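Local coordinates for protein HAD hydrolase, family IA, variant 3 (Entamoeba histolytica, PDB 6W04) that probably acts as a magnesium-dependent hydrolase of the haloacid dehalogenase superfamily, with a magnesium ion bound in its active-site region, at residues A[18-23]-A[38-43]. Numbering follows the deposited sequence.
Sequences LHAFCW and DEFKLL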
loop_
_atom_site.group_PDB
_atom_site.type_symbol
_atom_site.label_atom_id
_atom_site.label_comp_id
_atom_site.label_asym_id
_atom_site.label_seq_id
_atom_site.Cartn_x
_atom_site.Cartn_y
_atom_site.Cartn_z
ATOM N N LEU A 18 7.169 -8.112 7.928
ATOM C CA LEU A 18 7.953 -7.176 8.721
ATOM C C LEU A 18 7.063 -6.301 9.607
ATOM O O LEU A 18 7.389 -6.062 10.779
ATOM C CB LEU A 18 8.813 -6.311 7.794
ATOM C CG LEU A 18 9.745 -5.352 8.509
ATOM C CD1 LEU A 18 10.490 -6.071 9.659
ATOM C CD2 LEU A 18 10.766 -4.781 7.497
ATOM N N HIS A 19 5.938 -5.802 9.073
ATOM C CA HIS A 19 4.996 -5.073 9.931
ATOM C C HIS A 19 4.525 -5.942 11.090
ATOM O O HIS A 19 4.431 -5.468 12.227
ATOM C CB HIS A 19 3.793 -4.558 9.114
ATOM C CG HIS A 19 4.130 -3.409 8.216
ATOM N ND1 HIS A 19 4.418 -2.149 8.701
ATOM C CD2 HIS A 19 4.269 -3.337 6.870
ATOM C CE1 HIS A 19 4.709 -1.346 7.689
ATOM N NE2 HIS A 19 4.635 -2.045 6.568
ATOM N N ALA A 20 4.231 -7.222 10.822
ATOM C CA ALA A 20 3.813 -8.131 11.888
ATOM C C ALA A 20 4.887 -8.267 12.964
ATOM O O ALA A 20 4.577 -8.214 14.160
ATOM C CB ALA A 20 3.477 -9.506 11.305
ATOM N N PHE A 21 6.159 -8.426 12.557
ATOM C CA PHE A 21 7.260 -8.509 13.522
ATOM C C PHE A 21 7.342 -7.265 14.379
ATOM O O PHE A 21 7.603 -7.355 15.581
ATOM C CB PHE A 21 8.626 -8.653 12.839
ATOM C CG PHE A 21 8.773 -9.853 11.992
ATOM C CD1 PHE A 21 7.938 -10.941 12.139
ATOM C CD2 PHE A 21 9.776 -9.888 11.028
ATOM C CE1 PHE A 21 8.089 -12.060 11.339
ATOM C CE2 PHE A 21 9.932 -10.992 10.229
ATOM C CZ PHE A 21 9.090 -12.081 10.383
ATOM N N CYS A 22 7.229 -6.086 13.753
ATOM C CA CYS A 22 7.334 -4.837 14.501
ATOM C C CYS A 22 6.189 -4.682 15.486
ATOM O O CYS A 22 6.407 -4.240 16.618
ATOM C CB CYS A 22 7.369 -3.634 13.565
ATOM S SG CYS A 22 8.834 -3.653 12.548
ATOM N N TRP A 23 4.968 -5.056 15.096
ATOM C CA TRP A 23 3.890 -4.954 16.081
ATOM C C TRP A 23 4.037 -6.001 17.174
ATOM O O TRP A 23 3.623 -5.762 18.316
ATOM C CB TRP A 23 2.500 -5.088 15.425
ATOM C CG TRP A 23 2.070 -3.799 14.794
ATOM C CD1 TRP A 23 1.865 -3.558 13.461
ATOM C CD2 TRP A 23 1.810 -2.569 15.475
ATOM N NE1 TRP A 23 1.475 -2.243 13.275
ATOM C CE2 TRP A 23 1.445 -1.616 14.499
ATOM C CE3 TRP A 23 1.884 -2.169 16.822
ATOM C CZ2 TRP A 23 1.143 -0.293 14.823
ATOM C CZ3 TRP A 23 1.583 -0.858 17.143
ATOM C CH2 TRP A 23 1.223 0.071 16.151
ATOM N N ASP A 38 -2.693 -15.576 16.005
ATOM C CA ASP A 38 -4.135 -15.362 15.925
ATOM C C ASP A 38 -4.498 -13.910 16.204
ATOM O O ASP A 38 -5.370 -13.351 15.529
ATOM C CB ASP A 38 -4.869 -16.287 16.895
ATOM C CG ASP A 38 -4.787 -17.766 16.485
ATOM O OD1 ASP A 38 -4.709 -18.073 15.271
ATOM O OD2 ASP A 38 -4.800 -18.625 17.392
ATOM N N GLU A 39 -3.858 -13.278 17.199
ATOM C CA GLU A 39 -4.104 -11.851 17.408
ATOM C C GLU A 39 -3.787 -11.062 16.151
ATOM O O GLU A 39 -4.599 -10.253 15.697
ATOM C CB GLU A 39 -3.288 -11.310 18.587
ATOM C CG GLU A 39 -3.893 -11.615 19.949
ATOM C CD GLU A 39 -3.049 -11.065 21.071
ATOM O OE1 GLU A 39 -1.918 -11.565 21.247
ATOM O OE2 GLU A 39 -3.507 -10.120 21.763
ATOM N N PHE A 40 -2.612 -11.301 15.546
ATOM C CA PHE A 40 -2.247 -10.454 14.419
ATOM C C PHE A 40 -3.150 -10.695 13.213
ATOM O O PHE A 40 -3.438 -9.748 12.470
ATOM C CB PHE A 40 -0.774 -10.626 14.019
ATOM C CG PHE A 40 -0.358 -9.667 12.936
ATOM C CD1 PHE A 40 -0.136 -8.329 13.233
ATOM C CD2 PHE A 40 -0.268 -10.088 11.619
ATOM C CE1 PHE A 40 0.195 -7.432 12.237
ATOM C CE2 PHE A 40 0.072 -9.205 10.615
ATOM C CZ PHE A 40 0.301 -7.874 10.923
ATOM N N LYS A 41 -3.614 -11.932 13.005
ATOM C CA LYS A 41 -4.582 -12.176 11.939
ATOM C C LYS A 41 -5.856 -11.366 12.160
ATOM O O LYS A 41 -6.408 -10.790 11.217
ATOM C CB LYS A 41 -4.904 -13.676 11.836
ATOM N N LEU A 42 -6.331 -11.310 13.404
ATOM C CA LEU A 42 -7.498 -10.497 13.727
ATOM C C LEU A 42 -7.236 -9.010 13.470
ATOM O O LEU A 42 -8.110 -8.286 12.978
ATOM C CB LEU A 42 -7.881 -10.729 15.188
ATOM C CG LEU A 42 -9.000 -9.875 15.787
ATOM C CD1 LEU A 42 -10.358 -10.525 15.536
ATOM C CD2 LEU A 42 -8.761 -9.612 17.278
ATOM N N LEU A 43 -6.032 -8.540 13.775
ATOM C CA LEU A 43 -5.779 -7.109 13.797
ATOM C C LEU A 43 -5.259 -6.570 12.476
ATOM O O LEU A 43 -5.355 -5.358 12.249
ATOM C CB LEU A 43 -4.768 -6.770 14.901
ATOM C CG LEU A 43 -5.164 -7.152 16.338
ATOM C CD1 LEU A 43 -3.943 -7.097 17.242
ATOM C CD2 LEU A 43 -6.228 -6.207 16.846
#
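Phe40 lays one face of its ring over Ala20, whose methyl group reaches the aromatic surface in a CH-pi contact, CB lying 3.6 Å from the ring centroid and 18° off its normal. The methyl is displaced toward the CE2 side of the rim, where CB and Phe40 CE2 approach to 3.5 Å, while on the same face Ala20 CA sits toward the CE1-CZ bond, 3.7 Å from Phe40 CE1. Alanine thus illustrates how a small residue lets an aromatic ring rest almost directly on a helix: the CA atoms of Ala20 and Phe40 are 7.0 Å apart. The reach comes from Phe40, whose CG stands anti to the backbone N (chi1 -175°) and carries the ring out from helix 37-43. At the ring's edge, near its plane, Trp23 CD1 makes a looser apolar contact with Phe40 CE1 at 4.4 Å. Trp23 also packs on Ile52 and Ile55 of helix 48-56, tying the pair to a third helix. The Phe40 side chain lies about 12 Å from the bound magnesium ion. Coming between strands 3-7 and 105-112, helices 16-31 and 37-43 probably belong to the helical cap inserted after the first Rossmann-like core strand in C1-type HAD hydrolases.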